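Local coordinates for Trm112p-like protein (Encephalitozoon cuniculi, PDB 3Q87), which binds zinc and forms a complex with the methyltransferase Mtq2, which methylates termination factor eRF1, probably serving as its activating subunit, at residues K26-D31 / D94-S99; K38-H43 / E88-I93; G106-I111 / D120-K125. One frame throughout, in Å; residues are numbered along the deposited sequence.

Contact 1 (K26-D31 / D94-S99)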
ATOM      1  N   LYS A  26     -19.559   2.540  10.428  1.00 28.83           N
ATOM      2  CA  LYS A  26     -20.011   1.165  10.284  1.00 32.71           C
ATOM      3  C   LYS A  26     -18.937   0.178   9.837  1.00 36.66           C
ATOM      4  O   LYS A  26     -18.058   0.505   9.033  1.00 25.28           O
ATOM      5  CB  LYS A  26     -21.263   1.076   9.412  1.00 45.47           C
ATOM      6  CG  LYS A  26     -21.062   1.416   7.968  1.00 40.61           C
ATOM      7  CD  LYS A  26     -22.166   0.797   7.118  1.00 54.72           C
ATOM      8  CE  LYS A  26     -22.217  -0.725   7.263  1.00 53.42           C
ATOM      9  NZ  LYS A  26     -22.878  -1.377   6.082  1.00 50.08           N
ATOM     10  N   ALA A  27     -19.029  -1.031  10.386  1.00 26.34           N
ATOM     11  CA  ALA A  27     -18.056  -2.087  10.155  1.00 26.72           C
ATOM     12  C   ALA A  27     -18.767  -3.413   9.942  1.00 30.79           C
ATOM     13  O   ALA A  27     -19.800  -3.665  10.553  1.00 33.53           O
ATOM     14  CB  ALA A  27     -17.121  -2.199  11.342  1.00 25.40           C
ATOM     15  N   GLU A  28     -18.198  -4.259   9.087  1.00 26.83           N
ATOM     16  CA  GLU A  28     -18.752  -5.580   8.812  1.00 33.51           C
ATOM     17  C   GLU A  28     -17.728  -6.653   9.152  1.00 33.39           C
ATOM     18  O   GLU A  28     -16.522  -6.402   9.145  1.00 28.56           O
ATOM     19  CB  GLU A  28     -19.174  -5.688   7.345  1.00 38.56           C
ATOM     20  CG  GLU A  28     -20.307  -4.735   6.968  1.00 51.07           C
ATOM     21  CD  GLU A  28     -20.674  -4.781   5.490  1.00 56.65           C
ATOM     22  OE1 GLU A  28     -19.812  -5.164   4.668  1.00 55.34           O
ATOM     23  OE2 GLU A  28     -21.824  -4.421   5.151  1.00 54.33           O
ATOM     24  N   SER A  29     -18.199  -7.845   9.486  1.00 39.13           N
ATOM     25  CA  SER A  29     -17.275  -8.934   9.751  1.00 39.90           C
ATOM     26  C   SER A  29     -16.868  -9.521   8.404  1.00 44.54           C
ATOM     27  O   SER A  29     -17.646  -9.493   7.449  1.00 39.60           O
ATOM     28  CB  SER A  29     -17.903  -9.998  10.654  1.00 51.71           C
ATOM     29  OG  SER A  29     -18.738 -10.863   9.907  1.00 58.22           O
ATOM     30  N   ASN A  30     -15.635 -10.011   8.327  1.00 45.29           N
ATOM     31  CA  ASN A  30     -15.104 -10.601   7.103  1.00 47.70           C
ATOM     32  C   ASN A  30     -14.518 -11.964   7.423  1.00 49.40           C
ATOM     33  O   ASN A  30     -13.896 -12.147   8.474  1.00 48.52           O
ATOM     34  CB  ASN A  30     -14.012  -9.713   6.478  1.00 40.63           C
ATOM     35  CG  ASN A  30     -14.558  -8.731   5.449  1.00 52.30           C
ATOM     36  OD1 ASN A  30     -15.760  -8.468   5.389  1.00 55.08           O
ATOM     37  ND2 ASN A  30     -13.666  -8.181   4.633  1.00 45.02           N
ATOM     38  N   ASP A  31     -14.719 -12.912   6.514  1.00 48.39           N
ATOM     39  CA  ASP A  31     -14.177 -14.258   6.652  1.00 53.06           C
ATOM     40  C   ASP A  31     -12.653 -14.280   6.747  1.00 53.23           C
ATOM     41  O   ASP A  31     -11.964 -13.707   5.902  1.00 50.76           O
ATOM     42  CB  ASP A  31     -14.619 -15.125   5.471  1.00 61.95           C
ATOM     43  CG  ASP A  31     -15.809 -15.997   5.802  1.00 72.34           C
ATOM     44  OD1 ASP A  31     -16.421 -15.783   6.870  1.00 77.30           O
ATOM     45  OD2 ASP A  31     -16.125 -16.902   4.996  1.00 79.61           O
ATOM     46  N   ASP A  94     -13.845  -5.340   8.688  1.00 24.60           N
ATOM     47  CA  ASP A  94     -13.673  -4.323   7.670  1.00 30.32           C
ATOM     48  C   ASP A  94     -14.491  -3.076   8.002  1.00 28.02           C
ATOM     49  O   ASP A  94     -15.724  -3.125   8.075  1.00 26.79           O
ATOM     50  CB  ASP A  94     -14.091  -4.871   6.308  1.00 31.33           C
ATOM     51  CG  ASP A  94     -13.913  -3.855   5.200  1.00 41.00           C
ATOM     52  OD1 ASP A  94     -12.780  -3.332   5.054  1.00 33.29           O
ATOM     53  OD2 ASP A  94     -14.898  -3.585   4.475  1.00 38.37           O
ATOM     54  N   VAL A  95     -13.804  -1.960   8.216  1.00 18.57           N
ATOM     55  CA  VAL A  95     -14.489  -0.701   8.435  1.00 23.49           C
ATOM     56  C   VAL A  95     -14.903  -0.175   7.071  1.00 29.18           C
ATOM     57  O   VAL A  95     -14.050   0.102   6.227  1.00 19.09           O
ATOM     58  CB  VAL A  95     -13.579   0.341   9.140  1.00 22.30           C
ATOM     59  CG1 VAL A  95     -14.323   1.651   9.344  1.00 20.11           C
ATOM     60  CG2 VAL A  95     -13.088  -0.191  10.464  1.00 24.98           C
ATOM     61  N   VAL A  96     -16.208  -0.057   6.838  1.00 22.35           N
ATOM     62  CA  VAL A  96     -16.662   0.444   5.552  1.00 23.63           C
ATOM     63  C   VAL A  96     -16.835   1.960   5.615  1.00 23.43           C
ATOM     64  O   VAL A  96     -16.550   2.660   4.653  1.00 22.34           O
ATOM     65  CB  VAL A  96     -17.959  -0.264   5.044  1.00 29.36           C
ATOM     66  CG1 VAL A  96     -17.906  -1.767   5.318  1.00 30.11           C
ATOM     67  CG2 VAL A  96     -19.155   0.322   5.697  1.00 38.36           C
ATOM     68  N   GLU A  97     -17.268   2.464   6.767  1.00 24.30           N
ATOM     69  CA  GLU A  97     -17.491   3.895   6.944  1.00 29.74           C
ATOM     70  C   GLU A  97     -16.877   4.370   8.255  1.00 21.78           C
ATOM     71  O   GLU A  97     -17.101   3.773   9.297  1.00 21.95           O
ATOM     72  CB  GLU A  97     -18.988   4.215   6.923  1.00 31.29           C
ATOM     73  CG  GLU A  97     -19.704   3.776   5.650  1.00 42.20           C
ATOM     74  CD  GLU A  97     -19.376   4.647   4.440  1.00 46.55           C
ATOM     75  OE1 GLU A  97     -19.077   5.852   4.622  1.00 45.93           O
ATOM     76  OE2 GLU A  97     -19.432   4.122   3.305  1.00 40.63           O
ATOM     77  N   GLY A  98     -16.087   5.434   8.192  1.00 20.20           N
ATOM     78  CA  GLY A  98     -15.437   5.945   9.383  1.00 26.39           C
ATOM     79  C   GLY A  98     -14.338   6.937   9.073  1.00 20.55           C
ATOM     80  O   GLY A  98     -14.377   7.619   8.049  1.00 21.58           O
ATOM     81  N   SER A  99     -13.343   6.998   9.951  1.00 16.72           N
ATOM     82  CA  SER A  99     -12.279   7.994   9.837  1.00 17.67           C
ATOM     83  C   SER A  99     -11.019   7.571  10.576  1.00 20.59           C
ATOM     84  O   SER A  99     -11.075   6.818  11.558  1.00 22.00           O
ATOM     85  CB  SER A  99     -12.748   9.330  10.418  1.00 21.69           C
ATOM     86  OG  SER A  99     -13.468  10.074   9.455  1.00 45.52           O
TER
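Lys26 O takes two backbone N-H groups from the segment 94-99. Val96 N lies 2.9 Å from Lys26 O, and Glu97 N lies 3.1 Å from the same oxygen. The Glu97 bond is nearly straight, with an N-H...O angle of 173°; the Val96 bond is more bent. Both donors lie in the plane of the Lys26 carbonyl. Lys26 N bonds in turn to Glu97 O. Farther along, Glu28 and Asp94 bond to each other twice, and Glu28 N to Asp94 O and Asp94 N to Glu28 O both measure 2.9 Å. Ala27 and Val95 form the non-hydrogen-bonded pair between them. There Ala27 CA makes a CA-H...O contact of 3.3 Å with Asp94 O.

This is a two-stranded antiparallel sheet, made by strands 26-29 and 93-96, with a classic beta bulge at its end. Val96 and Glu97 together face Lys26. The chain then turns a corner at Glu97 and enters the four-stranded sheet.

The apolar contacts centre on Val96 CG2. The Lys26 chain passes aslant the Val96 side chain, with CG, CD and CE all near CG2; Lys26 CE is 3.6 Å from Val96 CG2. Lys26 CG stands between its backbone N and carbonyl carbon (chi1 68°), and it lies 3.6 Å from Glu97 CG. The two chains lie alongside each other on the same face. On the opposite face, Ala27 meets Phe63 and Val95 meets Ile111.

No salt bridge crosses between the segments. The Lys26 chain turns at CE (chi3 -59°), and NZ forms a salt bridge with Glu28 OE2 at 3.4 Å, weak as a hydrogen bond. Asp94 OD1 bonds Met1 N, Asp94 OD2 bonds Ser114 OG, and Glu97 OE2 bonds Gly113 N.

Contact 2 (K38-H43 / E88-I93)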
ATOM      1  N   LYS A  38      -1.815 -13.705   5.669  1.00 26.02           N
ATOM      2  CA  LYS A  38      -2.152 -12.638   6.597  1.00 23.39           C
ATOM      3  C   LYS A  38      -0.928 -12.272   7.401  1.00 27.94           C
ATOM      4  O   LYS A  38      -0.745 -12.745   8.513  1.00 39.16           O
ATOM      5  CB  LYS A  38      -3.269 -13.076   7.552  1.00 28.27           C
ATOM      6  CG  LYS A  38      -4.665 -13.059   6.947  1.00 33.73           C
ATOM      7  CD  LYS A  38      -5.730 -13.442   7.973  1.00 31.20           C
ATOM      8  CE  LYS A  38      -5.987 -14.931   7.975  1.00 44.53           C
ATOM      9  NZ  LYS A  38      -6.740 -15.344   6.752  1.00 53.30           N
ATOM     10  N   ILE A  39      -0.083 -11.431   6.830  1.00 22.13           N
ATOM     11  CA  ILE A  39       1.083 -10.947   7.532  1.00 21.52           C
ATOM     12  C   ILE A  39       0.813  -9.527   8.032  1.00 24.61           C
ATOM     13  O   ILE A  39       0.307  -8.689   7.280  1.00 17.03           O
ATOM     14  CB  ILE A  39       2.278 -10.952   6.595  1.00 21.51           C
ATOM     15  CG1 ILE A  39       2.445 -12.352   5.999  1.00 28.21           C
ATOM     16  CG2 ILE A  39       3.537 -10.527   7.317  1.00 24.13           C
ATOM     17  CD1 ILE A  39       3.588 -12.455   5.060  1.00 31.21           C
ATOM     18  N   PHE A  40       1.115  -9.268   9.303  1.00 19.81           N
ATOM     19  CA  PHE A  40       1.025  -7.905   9.845  1.00 21.95           C
ATOM     20  C   PHE A  40       2.272  -7.455  10.610  1.00 25.01           C
ATOM     21  O   PHE A  40       3.147  -8.259  10.930  1.00 26.29           O
ATOM     22  CB  PHE A  40      -0.249  -7.717  10.682  1.00 27.19           C
ATOM     23  CG  PHE A  40      -0.247  -8.457  12.001  1.00 27.36           C
ATOM     24  CD1 PHE A  40      -0.397  -9.843  12.045  1.00 33.80           C
ATOM     25  CD2 PHE A  40      -0.146  -7.761  13.200  1.00 29.89           C
ATOM     26  CE1 PHE A  40      -0.416 -10.527  13.262  1.00 30.30           C
ATOM     27  CE2 PHE A  40      -0.169  -8.439  14.428  1.00 33.34           C
ATOM     28  CZ  PHE A  40      -0.303  -9.822  14.453  1.00 31.93           C
ATOM     29  N   ASN A  41       2.356  -6.155  10.874  1.00 23.74           N
ATOM     30  CA  ASN A  41       3.500  -5.556  11.555  1.00 22.14           C
ATOM     31  C   ASN A  41       3.324  -5.646  13.063  1.00 31.98           C
ATOM     32  O   ASN A  41       2.888  -4.692  13.727  1.00 22.40           O
ATOM     33  CB  ASN A  41       3.660  -4.110  11.102  1.00 20.75           C
ATOM     34  CG  ASN A  41       3.662  -3.993   9.597  1.00 28.23           C
ATOM     35  OD1 ASN A  41       4.663  -4.285   8.946  1.00 26.32           O
ATOM     36  ND2 ASN A  41       2.525  -3.600   9.030  1.00 25.98           N
ATOM     37  N   LYS A  42       3.650  -6.822  13.588  1.00 32.17           N
ATOM     38  CA  LYS A  42       3.395  -7.153  14.983  1.00 38.16           C
ATOM     39  C   LYS A  42       3.869  -6.078  15.962  1.00 31.89           C
ATOM     40  O   LYS A  42       3.121  -5.686  16.851  1.00 34.52           O
ATOM     41  CB  LYS A  42       3.988  -8.521  15.315  1.00 27.73           C
ATOM     42  CG  LYS A  42       3.175  -9.656  14.734  1.00 31.84           C
ATOM     43  CD  LYS A  42       3.815 -11.009  14.972  1.00 38.42           C
ATOM     44  CE  LYS A  42       2.818 -12.115  14.668  1.00 39.44           C
ATOM     45  NZ  LYS A  42       3.280 -13.449  15.126  1.00 46.62           N
ATOM     46  N   HIS A  43       5.089  -5.586  15.782  1.00 25.31           N
ATOM     47  CA  HIS A  43       5.631  -4.577  16.680  1.00 32.97           C
ATOM     48  C   HIS A  43       4.742  -3.330  16.805  1.00 45.94           C
ATOM     49  O   HIS A  43       4.724  -2.672  17.857  1.00 34.85           O
ATOM     50  CB  HIS A  43       7.041  -4.178  16.253  1.00 33.60           C
ATOM     51  CG  HIS A  43       7.081  -3.319  15.030  1.00 45.88           C
ATOM     52  ND1 HIS A  43       7.351  -1.968  15.081  1.00 46.00           N
ATOM     53  CD2 HIS A  43       6.889  -3.616  13.723  1.00 39.76           C
ATOM     54  CE1 HIS A  43       7.322  -1.469  13.859  1.00 41.67           C
ATOM     55  NE2 HIS A  43       7.043  -2.448  13.015  1.00 38.51           N
ATOM     56  N   GLU A  88      -7.390 -12.544  13.711  1.00 35.93           N
ATOM     57  CA  GLU A  88      -8.819 -12.627  13.483  1.00 29.72           C
ATOM     58  C   GLU A  88      -9.463 -11.251  13.651  1.00 33.38           C
ATOM     59  O   GLU A  88     -10.380 -10.884  12.919  1.00 33.17           O
ATOM     60  CB  GLU A  88      -9.420 -13.633  14.466  1.00 49.76           C
ATOM     61  CG  GLU A  88     -10.868 -14.005  14.216  1.00 54.12           C
ATOM     62  CD  GLU A  88     -11.327 -15.141  15.119  1.00 67.63           C
ATOM     63  OE1 GLU A  88     -10.549 -16.106  15.302  1.00 61.52           O
ATOM     64  OE2 GLU A  88     -12.461 -15.065  15.642  1.00 69.53           O
ATOM     65  N   PHE A  89      -8.981 -10.488  14.625  1.00 26.03           N
ATOM     66  CA  PHE A  89      -9.489  -9.140  14.842  1.00 33.82           C
ATOM     67  C   PHE A  89      -8.981  -8.195  13.743  1.00 24.70           C
ATOM     68  O   PHE A  89      -9.738  -7.396  13.202  1.00 23.10           O
ATOM     69  CB  PHE A  89      -9.062  -8.644  16.231  1.00 34.03           C
ATOM     70  CG  PHE A  89      -9.634  -7.300  16.620  1.00 30.82           C
ATOM     71  CD1 PHE A  89     -10.934  -7.188  17.088  1.00 34.57           C
ATOM     72  CD2 PHE A  89      -8.847  -6.152  16.560  1.00 36.45           C
ATOM     73  CE1 PHE A  89     -11.454  -5.957  17.467  1.00 33.62           C
ATOM     74  CE2 PHE A  89      -9.357  -4.915  16.939  1.00 34.58           C
ATOM     75  CZ  PHE A  89     -10.666  -4.818  17.391  1.00 35.30           C
ATOM     76  N   LEU A  90      -7.707  -8.315  13.398  1.00 18.18           N
ATOM     77  CA  LEU A  90      -7.078  -7.335  12.510  1.00 28.33           C
ATOM     78  C   LEU A  90      -7.394  -7.585  11.031  1.00 27.81           C
ATOM     79  O   LEU A  90      -7.342  -6.668  10.209  1.00 20.79           O
ATOM     80  CB  LEU A  90      -5.569  -7.287  12.753  1.00 23.53           C
ATOM     81  CG  LEU A  90      -5.103  -6.736  14.110  1.00 28.40           C
ATOM     82  CD1 LEU A  90      -3.591  -6.842  14.270  1.00 26.94           C
ATOM     83  CD2 LEU A  90      -5.551  -5.286  14.324  1.00 28.85           C
ATOM     84  N   PHE A  91      -7.735  -8.826  10.702  1.00 23.43           N
ATOM     85  CA  PHE A  91      -8.009  -9.202   9.325  1.00 24.12           C
ATOM     86  C   PHE A  91      -9.461  -9.570   9.140  1.00 25.81           C
ATOM     87  O   PHE A  91      -9.944  -9.659   8.017  1.00 30.47           O
ATOM     88  CB  PHE A  91      -7.124 -10.380   8.898  1.00 26.01           C
ATOM     89  CG  PHE A  91      -5.694 -10.001   8.639  1.00 24.55           C
ATOM     90  CD1 PHE A  91      -5.281  -9.620   7.367  1.00 24.80           C
ATOM     91  CD2 PHE A  91      -4.761 -10.017   9.668  1.00 23.58           C
ATOM     92  CE1 PHE A  91      -3.964  -9.258   7.129  1.00 21.02           C
ATOM     93  CE2 PHE A  91      -3.443  -9.654   9.437  1.00 22.73           C
ATOM     94  CZ  PHE A  91      -3.043  -9.278   8.165  1.00 20.03           C
ATOM     95  N   GLY A  92     -10.158  -9.793  10.250  1.00 27.30           N
ATOM     96  CA  GLY A  92     -11.513 -10.309  10.200  1.00 28.59           C
ATOM     97  C   GLY A  92     -12.583  -9.249  10.340  1.00 29.96           C
ATOM     98  O   GLY A  92     -13.767  -9.561  10.431  1.00 25.10           O
ATOM     99  N   ILE A  93     -12.167  -7.988  10.360  1.00 26.58           N
ATOM    100  CA  ILE A  93     -13.111  -6.882  10.396  1.00 22.68           C
ATOM    101  C   ILE A  93     -12.802  -5.902   9.284  1.00 25.34           C
ATOM    102  O   ILE A  93     -11.642  -5.632   8.998  1.00 24.32           O
ATOM    103  CB  ILE A  93     -13.024  -6.107  11.717  1.00 23.62           C
ATOM    104  CG1 ILE A  93     -13.291  -7.033  12.907  1.00 33.85           C
ATOM    105  CG2 ILE A  93     -14.001  -4.939  11.707  1.00 25.13           C
ATOM    106  CD1 ILE A  93     -13.122  -6.348  14.253  1.00 31.32           C
TER
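Lys38 lays its aliphatic chain over one face of the Phe91 ring. Lys38 CB sits 3.7 Å from the ring centroid of Phe91, only 5° off the ring normal, which is a CH-pi contact. The lysine runs back over the ring, opposite to the way the phenylalanine points, toward the root of that side chain. Lys38 CG is 3.5 Å from Phe91 CD1, and Lys38 CD is 3.5 Å from Phe91 CB.

The far end of the same ring meets backbone. Ile39 O lies in the ring plane, at the edge, 3.5 Å from Phe91 CZ. The C-H rim of a phenyl ring is slightly positive, which suits a carbonyl oxygen. One aromatic ring thus receives a lysine chain over a face and an oxygen at its rim. No hydrogen bond joins the two segments.

Phe40 meets Phe91 obliquely, with Phe40 CB 3.9 Å from Phe91 CE2. It also meets Leu90, which crosses it at about a right angle. Leu90 CD1 is 3.7 Å from Phe40 CD2. Phe40 CG stands between backbone N and carbonyl carbon (chi1 70°), which turns it to the side of Leu90 CD1. Lys42 CG, two residues on, lies 3.4 Å above the plane of the Phe40 ring, toward its rim.

The contact is buried and mainly apolar. Lys38 O bonds Lys87 NZ, which adds a hydrogen bond to helix 84-91. Phe91 also stacks with Phe4, and Ile39 N bonds Thr46 OG1 of the methyltransferase chain. Asn41 centres an inverse gamma turn leading into helix 42-59. The contact joins this lead-in to the C-terminal part of helix 84-91, with Leu90 reaching Phe45 and Leu56 of helix 42-59.

Contact 3 (G106-I111 / D120-K125); sequences GLIYPI and DTVESK
Ile108 meets Val122 across a single antiparallel bridge, and its side chain packs against the carbonyl oxygen that its own N-H bonds. Ile108 CB is 3.3 Å from Val122 O and also touches Val122 CB. CG1 stands beside the backbone N of Ile108 (chi1 -58°), and this brings it near the same oxygen: Ile108 CG1 is 3.4 Å from Val122 O, with Ser124 CB its next neighbour. The other branch, CG2, reaches Val122 CB more loosely. At the tip, Ile108 CD1 lies 4.1 Å from Ser124 CB. The side chain also touches Ser99 and Arg101 of strand 98-102.

Two backbone bonds hold the bridge. Ile108 N is 2.8 Å from Val122 O, and Val122 N returns a bond to Ile108 O. A third bond comes from a side chain. Ser124 OG gives its proton to Gly106 O at 2.8 Å, in the carbonyl plane and on a lone pair. Gly106 has a positive phi (73°), and a CB here would clash with Ser124 OG and Lys125 CG.

On the other side of the strand, Thr121 CG2 lies at the edge of the Tyr109 ring, 3.7 Å from Tyr109 CD1. Leu107 CD1 touches two oxygens from different directions, Thr121 OG1 at 3.6 Å and Glu123 OE2. That carboxylate oxygen pairs with Arg13. The nearest atom of the Leu107 side chain is about 5 Å from the zinc ion, and the side chain touches Cys105, one of its ligands.

The contact fastens the C-terminal tail to strand 108-112 of the zinc-ribbon-type part. Glu123, Ser124 and Lys125 also touch a crystal neighbour, so crystal packing may influence their place. Two backbone bonds, one serine bond and a few carbon contacts imply that this largely exposed tail is attached mainly through its backbone.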
ATOM      1  N   GLY A 106      -4.144  16.294  14.076  1.00 18.38           N
ATOM      2  CA  GLY A 106      -5.580  16.226  13.825  1.00 19.38           C
ATOM      3  C   GLY A 106      -6.030  16.008  12.379  1.00 15.37           C
ATOM      4  O   GLY A 106      -7.216  16.032  12.095  1.00 16.49           O
ATOM      5  N   LEU A 107      -5.092  15.825  11.457  1.00 17.64           N
ATOM      6  CA  LEU A 107      -5.448  15.493  10.075  1.00 14.74           C
ATOM      7  C   LEU A 107      -6.355  14.255  10.022  1.00 15.50           C
ATOM      8  O   LEU A 107      -6.122  13.266  10.722  1.00 15.26           O
ATOM      9  CB  LEU A 107      -4.190  15.235   9.251  1.00 17.26           C
ATOM     10  CG  LEU A 107      -4.390  15.015   7.750  1.00 22.02           C
ATOM     11  CD1 LEU A 107      -4.696  16.348   7.084  1.00 24.33           C
ATOM     12  CD2 LEU A 107      -3.159  14.384   7.124  1.00 18.51           C
ATOM     13  N   ILE A 108      -7.385  14.320   9.187  1.00 14.41           N
ATOM     14  CA  ILE A 108      -8.377  13.259   9.070  1.00 16.95           C
ATOM     15  C   ILE A 108      -8.370  12.587   7.700  1.00 18.15           C
ATOM     16  O   ILE A 108      -8.481  13.262   6.677  1.00 14.18           O
ATOM     17  CB  ILE A 108      -9.802  13.803   9.217  1.00 19.84           C
ATOM     18  CG1 ILE A 108      -9.993  14.528  10.551  1.00 23.89           C
ATOM     19  CG2 ILE A 108     -10.811  12.687   9.046  1.00 16.28           C
ATOM     20  CD1 ILE A 108      -9.972  13.626  11.718  1.00 23.63           C
ATOM     21  N   TYR A 109      -8.271  11.258   7.709  1.00 15.86           N
ATOM     22  CA  TYR A 109      -8.479  10.430   6.528  1.00 14.61           C
ATOM     23  C   TYR A 109      -9.871   9.786   6.603  1.00 12.17           C
ATOM     24  O   TYR A 109     -10.098   8.871   7.382  1.00 12.95           O
ATOM     25  CB  TYR A 109      -7.448   9.302   6.459  1.00 13.07           C
ATOM     26  CG  TYR A 109      -5.980   9.673   6.322  1.00 12.47           C
ATOM     27  CD1 TYR A 109      -5.581  10.868   5.741  1.00 13.74           C
ATOM     28  CD2 TYR A 109      -4.994   8.784   6.731  1.00 16.65           C
ATOM     29  CE1 TYR A 109      -4.246  11.181   5.603  1.00 18.81           C
ATOM     30  CE2 TYR A 109      -3.641   9.085   6.597  1.00 16.96           C
ATOM     31  CZ  TYR A 109      -3.276  10.274   6.029  1.00 13.66           C
ATOM     32  OH  TYR A 109      -1.949  10.560   5.890  1.00 15.09           O
ATOM     33  N   PRO A 110     -10.803  10.248   5.779  1.00 14.13           N
ATOM     34  CA  PRO A 110     -12.105   9.577   5.781  1.00 14.21           C
ATOM     35  C   PRO A 110     -11.953   8.142   5.288  1.00 19.92           C
ATOM     36  O   PRO A 110     -11.064   7.845   4.498  1.00 18.55           O
ATOM     37  CB  PRO A 110     -12.922  10.387   4.766  1.00 16.22           C
ATOM     38  CG  PRO A 110     -12.199  11.705   4.647  1.00 15.87           C
ATOM     39  CD  PRO A 110     -10.753  11.368   4.825  1.00 15.92           C
ATOM     40  N   ILE A 111     -12.816   7.263   5.773  1.00 16.20           N
ATOM     41  CA  ILE A 111     -12.921   5.912   5.257  1.00 19.16           C
ATOM     42  C   ILE A 111     -14.318   5.840   4.654  1.00 22.72           C
ATOM     43  O   ILE A 111     -15.310   6.031   5.352  1.00 18.24           O
ATOM     44  CB  ILE A 111     -12.737   4.869   6.378  1.00 22.69           C
ATOM     45  CG1 ILE A 111     -11.317   4.960   6.963  1.00 16.33           C
ATOM     46  CG2 ILE A 111     -13.031   3.453   5.872  1.00 14.34           C
ATOM     47  CD1 ILE A 111     -11.160   4.253   8.304  1.00 11.63           C
ATOM     48  N   ASP A 120      -7.999  13.598  -0.239  1.00 20.69           N
ATOM     49  CA  ASP A 120      -8.970  14.619   0.138  1.00 26.90           C
ATOM     50  C   ASP A 120      -9.233  14.546   1.639  1.00 25.20           C
ATOM     51  O   ASP A 120     -10.141  13.857   2.103  1.00 23.31           O
ATOM     52  CB  ASP A 120     -10.266  14.467  -0.661  1.00 25.98           C
ATOM     53  CG  ASP A 120     -10.055  14.681  -2.159  1.00 37.42           C
ATOM     54  OD1 ASP A 120      -9.172  15.481  -2.534  1.00 30.82           O
ATOM     55  OD2 ASP A 120     -10.776  14.049  -2.965  1.00 42.51           O
ATOM     56  N   THR A 121      -8.405  15.253   2.390  1.00 20.52           N
ATOM     57  CA  THR A 121      -8.411  15.155   3.836  1.00 16.86           C
ATOM     58  C   THR A 121      -9.290  16.217   4.500  1.00 21.50           C
ATOM     59  O   THR A 121      -9.746  17.158   3.860  1.00 19.56           O
ATOM     60  CB  THR A 121      -6.996  15.274   4.381  1.00 17.18           C
ATOM     61  OG1 THR A 121      -6.383  16.462   3.859  1.00 20.11           O
ATOM     62  CG2 THR A 121      -6.178  14.068   3.969  1.00 20.45           C
ATOM     63  N   VAL A 122      -9.509  16.044   5.800  1.00 20.87           N
ATOM     64  CA  VAL A 122     -10.246  16.996   6.614  1.00 20.11           C
ATOM     65  C   VAL A 122      -9.344  17.435   7.767  1.00 18.92           C
ATOM     66  O   VAL A 122      -8.543  16.652   8.260  1.00 18.11           O
ATOM     67  CB  VAL A 122     -11.515  16.339   7.204  1.00 24.32           C
ATOM     68  CG1 VAL A 122     -12.381  17.365   7.881  1.00 31.45           C
ATOM     69  CG2 VAL A 122     -12.300  15.635   6.118  1.00 32.45           C
ATOM     70  N   GLU A 123      -9.471  18.687   8.190  1.00 24.32           N
ATOM     71  CA  GLU A 123      -8.801  19.167   9.396  1.00 22.07           C
ATOM     72  C   GLU A 123      -9.744  19.110  10.588  1.00 20.65           C
ATOM     73  O   GLU A 123     -10.932  19.368  10.452  1.00 30.76           O
ATOM     74  CB  GLU A 123      -8.352  20.611   9.208  1.00 17.72           C
ATOM     75  CG  GLU A 123      -7.401  20.830   8.051  1.00 21.22           C
ATOM     76  CD  GLU A 123      -6.089  20.110   8.240  1.00 26.15           C
ATOM     77  OE1 GLU A 123      -5.733  19.801   9.400  1.00 31.31           O
ATOM     78  OE2 GLU A 123      -5.406  19.849   7.224  1.00 33.33           O
ATOM     79  N   SER A 124      -9.217  18.805  11.766  1.00 21.92           N
ATOM     80  CA  SER A 124     -10.057  18.717  12.946  1.00 24.08           C
ATOM     81  C   SER A 124      -9.552  19.624  14.046  1.00 24.63           C
ATOM     82  O   SER A 124     -10.210  19.783  15.072  1.00 31.50           O
ATOM     83  CB  SER A 124     -10.109  17.279  13.471  1.00 27.16           C
ATOM     84  OG  SER A 124      -8.888  16.917  14.099  1.00 25.47           O
ATOM     85  N   LYS A 125      -8.369  20.196  13.845  1.00 26.34           N
ATOM     86  CA  LYS A 125      -7.801  21.114  14.830  1.00 29.46           C
ATOM     87  C   LYS A 125      -7.971  22.572  14.391  1.00 30.34           C
ATOM     88  O   LYS A 125      -8.697  22.861  13.429  1.00 23.53           O
ATOM     89  CB  LYS A 125      -6.332  20.778  15.123  1.00 23.93           C
ATOM     90  CG  LYS A 125      -6.154  19.494  15.936  1.00 25.99           C
ATOM     91  CD  LYS A 125      -4.761  19.418  16.554  1.00 28.19           C
ATOM     92  CE  LYS A 125      -4.585  18.152  17.383  1.00 39.95           C
ATOM     93  NZ  LYS A 125      -3.255  18.116  18.070  1.00 51.03           N
ATOM     94  OXT LYS A 125      -7.413  23.491  15.003  1.00 28.41           O
TER

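In the fold
Contact 1 joins the other two contacts. Its segment 94-99 follows directly on segment 88-93 of contact 2, and Asn30 N lies 2.8 Å from Gly92 O, a probable hydrogen bond. Both segments of contact 2 lie in sequence between the two of contact 1. Toward contact 3, Gly98 O lies 2.8 Å from Ile111 N, where strands 98-102 and 108-112 are neighbours. Centres of contacts 1 and 2 are about 14 Å apart, and those of 1 and 3 about 18 Å. Contacts 2 and 3 lie about 24 Å apart, centre to centre, on opposite sides of the chain's centre. Contact 3 is the one beside the zinc site. Contacts 2 and 3 both touch the methyltransferase chain.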